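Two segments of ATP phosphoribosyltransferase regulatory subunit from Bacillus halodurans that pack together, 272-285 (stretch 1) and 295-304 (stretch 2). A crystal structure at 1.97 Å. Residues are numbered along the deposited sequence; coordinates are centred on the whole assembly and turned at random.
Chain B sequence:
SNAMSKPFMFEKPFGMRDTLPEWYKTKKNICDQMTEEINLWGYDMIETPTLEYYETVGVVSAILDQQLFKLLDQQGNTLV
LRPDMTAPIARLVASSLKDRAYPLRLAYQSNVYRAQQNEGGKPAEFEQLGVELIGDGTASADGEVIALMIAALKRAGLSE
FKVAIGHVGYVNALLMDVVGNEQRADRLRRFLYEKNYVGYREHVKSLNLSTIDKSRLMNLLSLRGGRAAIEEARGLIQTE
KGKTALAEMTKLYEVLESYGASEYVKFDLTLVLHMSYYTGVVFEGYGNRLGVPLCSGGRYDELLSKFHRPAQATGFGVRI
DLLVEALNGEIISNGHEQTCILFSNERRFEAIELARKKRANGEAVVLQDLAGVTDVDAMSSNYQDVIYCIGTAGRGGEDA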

ATOM      1  N   VAL B 272     -20.061  15.815  17.668  1.00 37.95           N
ATOM      2  CA  VAL B 272     -20.583  15.964  16.317  1.00 37.56           C
ATOM      3  C   VAL B 272     -19.412  15.784  15.352  1.00 41.06           C
ATOM      4  O   VAL B 272     -18.513  16.627  15.295  1.00 36.80           O
ATOM      5  CB  VAL B 272     -21.201  17.363  16.102  1.00 42.28           C
ATOM      6  CG1 VAL B 272     -21.548  17.587  14.611  1.00 40.43           C
ATOM      7  CG2 VAL B 272     -22.429  17.570  17.002  1.00 43.56           C
ATOM      8  N   LEU B 273     -19.394  14.680  14.609  1.00 39.40           N
ATOM      9  CA  LEU B 273     -18.227  14.368  13.772  1.00 30.95           C
ATOM     10  C   LEU B 273     -18.327  15.022  12.398  1.00 38.06           C
ATOM     11  O   LEU B 273     -17.346  15.121  11.670  1.00 35.32           O
ATOM     12  CB  LEU B 273     -18.045  12.847  13.626  1.00 32.91           C
ATOM     13  CG  LEU B 273     -17.561  11.997  14.819  1.00 36.10           C
ATOM     14  CD1 LEU B 273     -17.420  10.534  14.407  1.00 38.31           C
ATOM     15  CD2 LEU B 273     -16.232  12.497  15.359  1.00 37.73           C
ATOM     16  N   HIS B 274     -19.525  15.481  12.051  1.00 38.03           N
ATOM     17  CA  HIS B 274     -19.800  15.945  10.705  1.00 39.74           C
ATOM     18  C   HIS B 274     -21.156  16.638  10.742  1.00 38.28           C
ATOM     19  O   HIS B 274     -22.005  16.299  11.568  1.00 41.95           O
ATOM     20  CB  HIS B 274     -19.823  14.745   9.752  1.00 39.59           C
ATOM     21  CG  HIS B 274     -19.677  15.106   8.306  1.00 38.74           C
ATOM     22  ND1 HIS B 274     -20.704  15.660   7.573  1.00 39.39           N
ATOM     23  CD2 HIS B 274     -18.634  14.967   7.451  1.00 40.50           C
ATOM     24  CE1 HIS B 274     -20.297  15.861   6.331  1.00 39.02           C
ATOM     25  NE2 HIS B 274     -19.044  15.452   6.232  1.00 39.93           N
HETATM   26  N   MSE B 275     -21.373  17.613   9.869  1.00 39.98           N
HETATM   27  CA  MSE B 275     -22.654  18.314   9.876  1.00 43.03           C
HETATM   28  C   MSE B 275     -23.827  17.471   9.361  1.00 47.40           C
HETATM   29  O   MSE B 275     -24.977  17.735   9.724  1.00 45.70           O
HETATM   30  CB  MSE B 275     -22.561  19.652   9.130  1.00 40.82           C
HETATM   31  CG  MSE B 275     -21.625  20.666   9.789  1.00 36.32           C
HETATM   32 SE   MSE B 275     -22.282  21.268  11.532  0.59 45.54          SE
HETATM   33  CE  MSE B 275     -23.815  22.336  10.924  1.00 42.45           C
ATOM     34  N   SER B 276     -23.561  16.458   8.537  1.00 40.73           N
ATOM     35  CA  SER B 276     -24.673  15.704   7.931  1.00 47.42           C
ATOM     36  C   SER B 276     -24.426  14.208   7.693  1.00 49.73           C
ATOM     37  O   SER B 276     -25.355  13.405   7.668  1.00 55.14           O
ATOM     38  CB  SER B 276     -25.060  16.339   6.598  1.00 43.47           C
ATOM     39  OG  SER B 276     -23.918  16.468   5.763  1.00 50.49           O
ATOM     40  N   TYR B 277     -23.173  13.845   7.513  1.00 42.41           N
ATOM     41  CA  TYR B 277     -22.817  12.520   7.010  1.00 41.44           C
ATOM     42  C   TYR B 277     -23.229  11.362   7.923  1.00 37.81           C
ATOM     43  O   TYR B 277     -23.799  10.377   7.459  1.00 37.43           O
ATOM     44  CB  TYR B 277     -21.317  12.503   6.768  1.00 33.46           C
ATOM     45  CG  TYR B 277     -20.726  11.215   6.284  1.00 35.02           C
ATOM     46  CD1 TYR B 277     -20.620  10.951   4.915  1.00 37.47           C
ATOM     47  CD2 TYR B 277     -20.193  10.290   7.181  1.00 32.74           C
ATOM     48  CE1 TYR B 277     -20.039   9.789   4.455  1.00 37.36           C
ATOM     49  CE2 TYR B 277     -19.605   9.114   6.725  1.00 32.66           C
ATOM     50  CZ  TYR B 277     -19.532   8.876   5.357  1.00 37.67           C
ATOM     51  OH  TYR B 277     -18.947   7.717   4.879  1.00 35.21           O
ATOM     52  N   TYR B 278     -22.937  11.476   9.213  1.00 37.31           N
ATOM     53  CA  TYR B 278     -23.313  10.433  10.166  1.00 40.51           C
ATOM     54  C   TYR B 278     -24.758  10.602  10.599  1.00 41.22           C
ATOM     55  O   TYR B 278     -25.238  11.726  10.758  1.00 37.39           O
ATOM     56  CB  TYR B 278     -22.387  10.432  11.381  1.00 35.60           C
ATOM     57  CG  TYR B 278     -20.945  10.161  11.036  1.00 37.52           C
ATOM     58  CD1 TYR B 278     -20.481   8.865  10.881  1.00 36.42           C
ATOM     59  CD2 TYR B 278     -20.043  11.213  10.867  1.00 43.06           C
ATOM     60  CE1 TYR B 278     -19.140   8.617  10.555  1.00 34.24           C
ATOM     61  CE2 TYR B 278     -18.714  10.980  10.549  1.00 39.49           C
ATOM     62  CZ  TYR B 278     -18.268   9.687  10.394  1.00 37.77           C
ATOM     63  OH  TYR B 278     -16.941   9.477  10.078  1.00 35.26           O
ATOM     64  N   THR B 279     -25.435   9.477  10.808  1.00 41.12           N
ATOM     65  CA  THR B 279     -26.872   9.462  11.055  1.00 43.65           C
ATOM     66  C   THR B 279     -27.248   9.011  12.471  1.00 43.55           C
ATOM     67  O   THR B 279     -28.396   9.135  12.892  1.00 40.49           O
ATOM     68  CB  THR B 279     -27.571   8.532  10.041  1.00 43.76           C
ATOM     69  OG1 THR B 279     -26.979   7.224  10.100  1.00 38.91           O
ATOM     70  CG2 THR B 279     -27.408   9.083   8.635  1.00 42.58           C
ATOM     71  N   GLY B 280     -26.292   8.477  13.210  1.00 40.63           N
ATOM     72  CA  GLY B 280     -26.624   7.892  14.496  1.00 45.09           C
ATOM     73  C   GLY B 280     -25.476   7.839  15.473  1.00 37.10           C
ATOM     74  O   GLY B 280     -24.857   8.858  15.762  1.00 38.80           O
ATOM     75  N   VAL B 281     -25.219   6.649  16.005  1.00 37.31           N
ATOM     76  CA  VAL B 281     -24.082   6.423  16.890  1.00 36.75           C
ATOM     77  C   VAL B 281     -22.807   6.905  16.223  1.00 37.44           C
ATOM     78  O   VAL B 281     -22.555   6.581  15.066  1.00 34.03           O
ATOM     79  CB  VAL B 281     -23.927   4.935  17.213  1.00 37.28           C
ATOM     80  CG1 VAL B 281     -22.694   4.698  18.074  1.00 36.88           C
ATOM     81  CG2 VAL B 281     -25.181   4.407  17.894  1.00 42.58           C
ATOM     82  N   VAL B 282     -22.026   7.696  16.956  1.00 34.03           N
ATOM     83  CA  VAL B 282     -20.709   8.147  16.514  1.00 32.76           C
ATOM     84  C   VAL B 282     -19.721   7.949  17.656  1.00 37.16           C
ATOM     85  O   VAL B 282     -20.111   7.947  18.827  1.00 39.97           O
ATOM     86  CB  VAL B 282     -20.705   9.639  16.076  1.00 36.96           C
ATOM     87  CG1 VAL B 282     -21.422   9.797  14.756  1.00 30.14           C
ATOM     88  CG2 VAL B 282     -21.346  10.535  17.151  1.00 38.80           C
ATOM     89  N   PHE B 283     -18.451   7.758  17.310  1.00 33.14           N
ATOM     90  CA  PHE B 283     -17.418   7.544  18.311  1.00 30.83           C
ATOM     91  C   PHE B 283     -16.041   7.976  17.828  1.00 33.91           C
ATOM     92  O   PHE B 283     -15.790   8.081  16.625  1.00 33.51           O
ATOM     93  CB  PHE B 283     -17.384   6.085  18.782  1.00 32.32           C
ATOM     94  CG  PHE B 283     -17.254   5.080  17.674  1.00 32.67           C
ATOM     95  CD1 PHE B 283     -16.005   4.643  17.258  1.00 35.76           C
ATOM     96  CD2 PHE B 283     -18.384   4.543  17.066  1.00 36.19           C
ATOM     97  CE1 PHE B 283     -15.876   3.705  16.237  1.00 32.77           C
ATOM     98  CE2 PHE B 283     -18.259   3.600  16.040  1.00 28.29           C
ATOM     99  CZ  PHE B 283     -17.006   3.192  15.624  1.00 28.36           C
ATOM    100  N   GLU B 284     -15.156   8.232  18.781  1.00 36.06           N
ATOM    101  CA  GLU B 284     -13.767   8.506  18.455  1.00 41.48           C
ATOM    102  C   GLU B 284     -12.865   8.023  19.571  1.00 40.37           C
ATOM    103  O   GLU B 284     -13.261   8.021  20.740  1.00 35.50           O
ATOM    104  CB  GLU B 284     -13.555   9.992  18.167  1.00 42.49           C
ATOM    105  CG  GLU B 284     -13.834  10.882  19.338  1.00 46.38           C
ATOM    106  CD  GLU B 284     -13.663  12.348  18.995  1.00 46.93           C
ATOM    107  OE1 GLU B 284     -13.543  12.682  17.792  1.00 43.82           O
ATOM    108  OE2 GLU B 284     -13.648  13.158  19.938  1.00 43.91           O
ATOM    109  N   GLY B 285     -11.655   7.599  19.206  1.00 34.29           N
ATOM    110  CA  GLY B 285     -10.736   7.022  20.164  1.00 32.27           C
ATOM    111  C   GLY B 285      -9.564   7.941  20.418  1.00 35.21           C
ATOM    112  O   GLY B 285      -9.075   8.596  19.494  1.00 35.91           O
ATOM    113  N   CYS B 295      -8.619   7.626  16.076  1.00 39.35           N
ATOM    114  CA  CYS B 295      -9.590   6.876  15.278  1.00 37.19           C
ATOM    115  C   CYS B 295     -11.003   7.371  15.513  1.00 38.84           C
ATOM    116  O   CYS B 295     -11.274   8.096  16.478  1.00 33.58           O
ATOM    117  CB  CYS B 295      -9.517   5.391  15.626  1.00 31.69           C
ATOM    118  SG  CYS B 295      -9.741   5.069  17.376  1.00 38.32           S
ATOM    119  N   SER B 296     -11.910   6.958  14.635  1.00 30.38           N
ATOM    120  CA  SER B 296     -13.288   7.408  14.722  1.00 31.03           C
ATOM    121  C   SER B 296     -14.169   6.545  13.843  1.00 31.73           C
ATOM    122  O   SER B 296     -13.677   5.852  12.950  1.00 28.30           O
ATOM    123  CB  SER B 296     -13.399   8.874  14.304  1.00 32.18           C
ATOM    124  OG  SER B 296     -13.123   9.027  12.922  1.00 34.25           O
ATOM    125  N   GLY B 297     -15.471   6.572  14.102  1.00 34.24           N
ATOM    126  CA  GLY B 297     -16.398   5.818  13.279  1.00 34.71           C
ATOM    127  C   GLY B 297     -17.837   6.114  13.640  1.00 30.09           C
ATOM    128  O   GLY B 297     -18.125   7.040  14.402  1.00 30.96           O
ATOM    129  N   GLY B 298     -18.747   5.323  13.091  1.00 34.35           N
ATOM    130  CA  GLY B 298     -20.150   5.470  13.410  1.00 40.12           C
ATOM    131  C   GLY B 298     -21.046   5.146  12.232  1.00 39.36           C
ATOM    132  O   GLY B 298     -20.569   4.811  11.140  1.00 31.15           O
ATOM    133  N   ARG B 299     -22.348   5.267  12.464  1.00 34.40           N
ATOM    134  CA  ARG B 299     -23.374   4.962  11.462  1.00 35.11           C
ATOM    135  C   ARG B 299     -23.485   5.999  10.369  1.00 33.95           C
ATOM    136  O   ARG B 299     -23.540   7.191  10.638  1.00 37.46           O
ATOM    137  CB  ARG B 299     -24.741   4.841  12.120  1.00 36.54           C
ATOM    138  CG  ARG B 299     -24.887   3.647  12.988  1.00 46.11           C
ATOM    139  CD  ARG B 299     -25.877   2.691  12.391  1.00 49.57           C
ATOM    140  NE  ARG B 299     -25.645   1.360  12.930  1.00 44.21           N
ATOM    141  CZ  ARG B 299     -25.582   0.261  12.197  1.00 39.73           C
ATOM    142  NH1 ARG B 299     -25.744   0.333  10.880  1.00 40.83           N
ATOM    143  NH2 ARG B 299     -25.367  -0.911  12.786  1.00 42.17           N
ATOM    144  N   TYR B 300     -23.559   5.528   9.130  1.00 33.13           N
ATOM    145  CA  TYR B 300     -23.767   6.409   7.988  1.00 34.67           C
ATOM    146  C   TYR B 300     -24.836   5.791   7.064  1.00 35.19           C
ATOM    147  O   TYR B 300     -24.540   5.349   5.958  1.00 33.24           O
ATOM    148  CB  TYR B 300     -22.427   6.654   7.267  1.00 31.27           C
ATOM    149  CG  TYR B 300     -21.675   5.387   6.866  1.00 34.27           C
ATOM    150  CD1 TYR B 300     -21.775   4.894   5.576  1.00 32.35           C
ATOM    151  CD2 TYR B 300     -20.872   4.692   7.775  1.00 31.64           C
ATOM    152  CE1 TYR B 300     -21.114   3.748   5.180  1.00 37.22           C
ATOM    153  CE2 TYR B 300     -20.194   3.522   7.383  1.00 31.52           C
ATOM    154  CZ  TYR B 300     -20.331   3.066   6.071  1.00 36.06           C
ATOM    155  OH  TYR B 300     -19.694   1.924   5.620  1.00 36.40           O
ATOM    156  N   ASP B 301     -26.084   5.775   7.539  1.00 37.40           N
ATOM    157  CA  ASP B 301     -27.139   4.937   6.961  1.00 41.24           C
ATOM    158  C   ASP B 301     -27.717   5.402   5.620  1.00 39.56           C
ATOM    159  O   ASP B 301     -28.555   4.710   5.052  1.00 34.93           O
ATOM    160  CB  ASP B 301     -28.304   4.758   7.950  1.00 38.16           C
ATOM    161  CG  ASP B 301     -27.977   3.799   9.090  1.00 43.08           C
ATOM    162  OD1 ASP B 301     -26.901   3.152   9.072  1.00 36.50           O
ATOM    163  OD2 ASP B 301     -28.810   3.691  10.015  1.00 40.06           O
ATOM    164  N   GLU B 302     -27.282   6.553   5.119  1.00 38.21           N
ATOM    165  CA  GLU B 302     -27.819   7.068   3.854  1.00 39.73           C
ATOM    166  C   GLU B 302     -26.821   7.015   2.684  1.00 38.05           C
ATOM    167  O   GLU B 302     -27.164   7.332   1.546  1.00 41.65           O
ATOM    168  CB  GLU B 302     -28.352   8.493   4.039  1.00 39.08           C
ATOM    169  CG  GLU B 302     -29.497   8.579   5.046  1.00 48.45           C
ATOM    170  CD  GLU B 302     -30.629   7.613   4.706  1.00 57.43           C
ATOM    171  OE1 GLU B 302     -30.892   7.386   3.501  1.00 57.01           O
ATOM    172  OE2 GLU B 302     -31.250   7.072   5.645  1.00 64.59           O
ATOM    173  N   LEU B 303     -25.593   6.597   2.942  1.00 38.45           N
ATOM    174  CA  LEU B 303     -24.606   6.571   1.859  1.00 38.43           C
ATOM    175  C   LEU B 303     -24.915   5.523   0.790  1.00 37.96           C
ATOM    176  O   LEU B 303     -24.912   5.834  -0.400  1.00 36.30           O
ATOM    177  CB  LEU B 303     -23.192   6.365   2.393  1.00 29.26           C
ATOM    178  CG  LEU B 303     -22.065   6.383   1.353  1.00 37.11           C
ATOM    179  CD1 LEU B 303     -21.951   7.753   0.680  1.00 32.39           C
ATOM    180  CD2 LEU B 303     -20.748   6.011   2.008  1.00 32.57           C
ATOM    181  N   LEU B 304     -25.175   4.283   1.203  1.00 34.69           N
ATOM    182  CA  LEU B 304     -25.366   3.210   0.224  1.00 36.37           C
ATOM    183  C   LEU B 304     -26.518   3.497  -0.737  1.00 42.73           C
ATOM    184  O   LEU B 304     -26.506   3.031  -1.884  1.00 39.66           O
ATOM    185  CB  LEU B 304     -25.536   1.842   0.901  1.00 37.24           C
ATOM    186  CG  LEU B 304     -24.245   1.041   1.149  1.00 37.27           C
ATOM    187  CD1 LEU B 304     -23.580   0.633  -0.164  1.00 32.02           C
ATOM    188  CD2 LEU B 304     -23.265   1.826   2.010  1.00 33.52           C
TER
HETATM  189  O   HOH W   1     -25.106   8.632   5.595  1.00 35.96           O
HETATM  190  O   HOH W   2     -14.896  10.877  11.586  1.00 42.16           O
HETATM  191  O   HOH W   3     -28.348   5.832  11.784  1.00 37.32           O

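The two stretches form an antiparallel pair of β-strands whose backbone bonding continues past the strand ends into a loop-to-loop contact, where tyrosine side chains, a threonine hydroxyl and bridging waters take over. The axes of strands 281-285 and 295-298 approach to 4.4 Å, with 167° between their N-to-C directions, and together the two stretches bury 746 Å².

The register follows from the hydrogen bonds. Phe283 and Gly297 form a hydrogen-bonded pair in both directions: Phe283 N donates to Gly297 O at 3.0 Å, and Gly297 N donates to Phe283 O at 3.0 Å, with N-H...O angles of 156° and 158°. Two residues along, Gly285 N donates to Cys295 O at 2.8 Å and 165°. At the other end of the ladder Arg299 N reaches Val281 O at 2.9 Å, but the ladder breaks there: Arg299 O is taken not by Val281 N, 5.6 Å away, but by Thr279 N, at 3.0 Å and 165°, while Gly280 N, 4.0 Å from Arg299 O, has no partner in the model. The alternate pairs, Val282 with Gly298 and Glu284 with Ser296, are not hydrogen-bonded to each other and lie closer, with CA-CA distances of 4.1 and 3.9 Å. Such closeness brings CA hydrogens toward carbonyls, as in Glu284 CA to Cys295 O and Ser296 CA to Phe283 O, both 3.2 Å.

Glycine shapes the middle of this sheet. The Phe283 ring, set by a p rotamer, folds over Gly297, whose CA lies 3.8 Å from the ring centroid and 23° off its normal, a CH-pi contact over the face. An ideal CB on Gly297 would fall 2.6 Å from Phe283 CZ, so the ring occupies the space a side chain would need. Gly298 is constrained twice: its phi/psi of 146/-180 would jam a CB against the preceding carbonyl, and that CB would also come within 2.4 Å of Val281 O. On the same face as Phe283, an ideal CB on Gly285 would approach Cys295 SG to 2.4 Å.

Past the strands, Thr279 adds a side-chain link to its backbone bond with Arg299 O. Its OG1 accepts from Asp301 N at 3.1 Å and 168°, so its backbone bonds Arg299, just before the type I turn from Tyr300 to Leu303, and its hydroxyl bonds Asp301, the second residue of that turn. Water 3 joins the same hydroxyl, at 2.6 Å from Thr279 OG1, to Asp301 OD2 at 2.8 Å, donating to the carboxylate. Water 1 ties the backbones, donating to Tyr277 O at 2.9 Å and accepting from Glu302 N at 3.0 Å.

The aromatic contacts differ in kind. The Tyr277 and Tyr300 rings are near parallel, at 16°, but their centroids are 5.9 Å apart and the rings barely overlap; Tyr277 CE2 instead packs on Tyr300 CB at 3.8 Å, while Tyr277 OH lies over one face of the Tyr300 ring. Tyr278 presents its ring edge to the backbone, with CD1 4.0 Å from Gly298 C, and its OH reaches Ser296 OG through water 2, 2.9 Å from each oxygen.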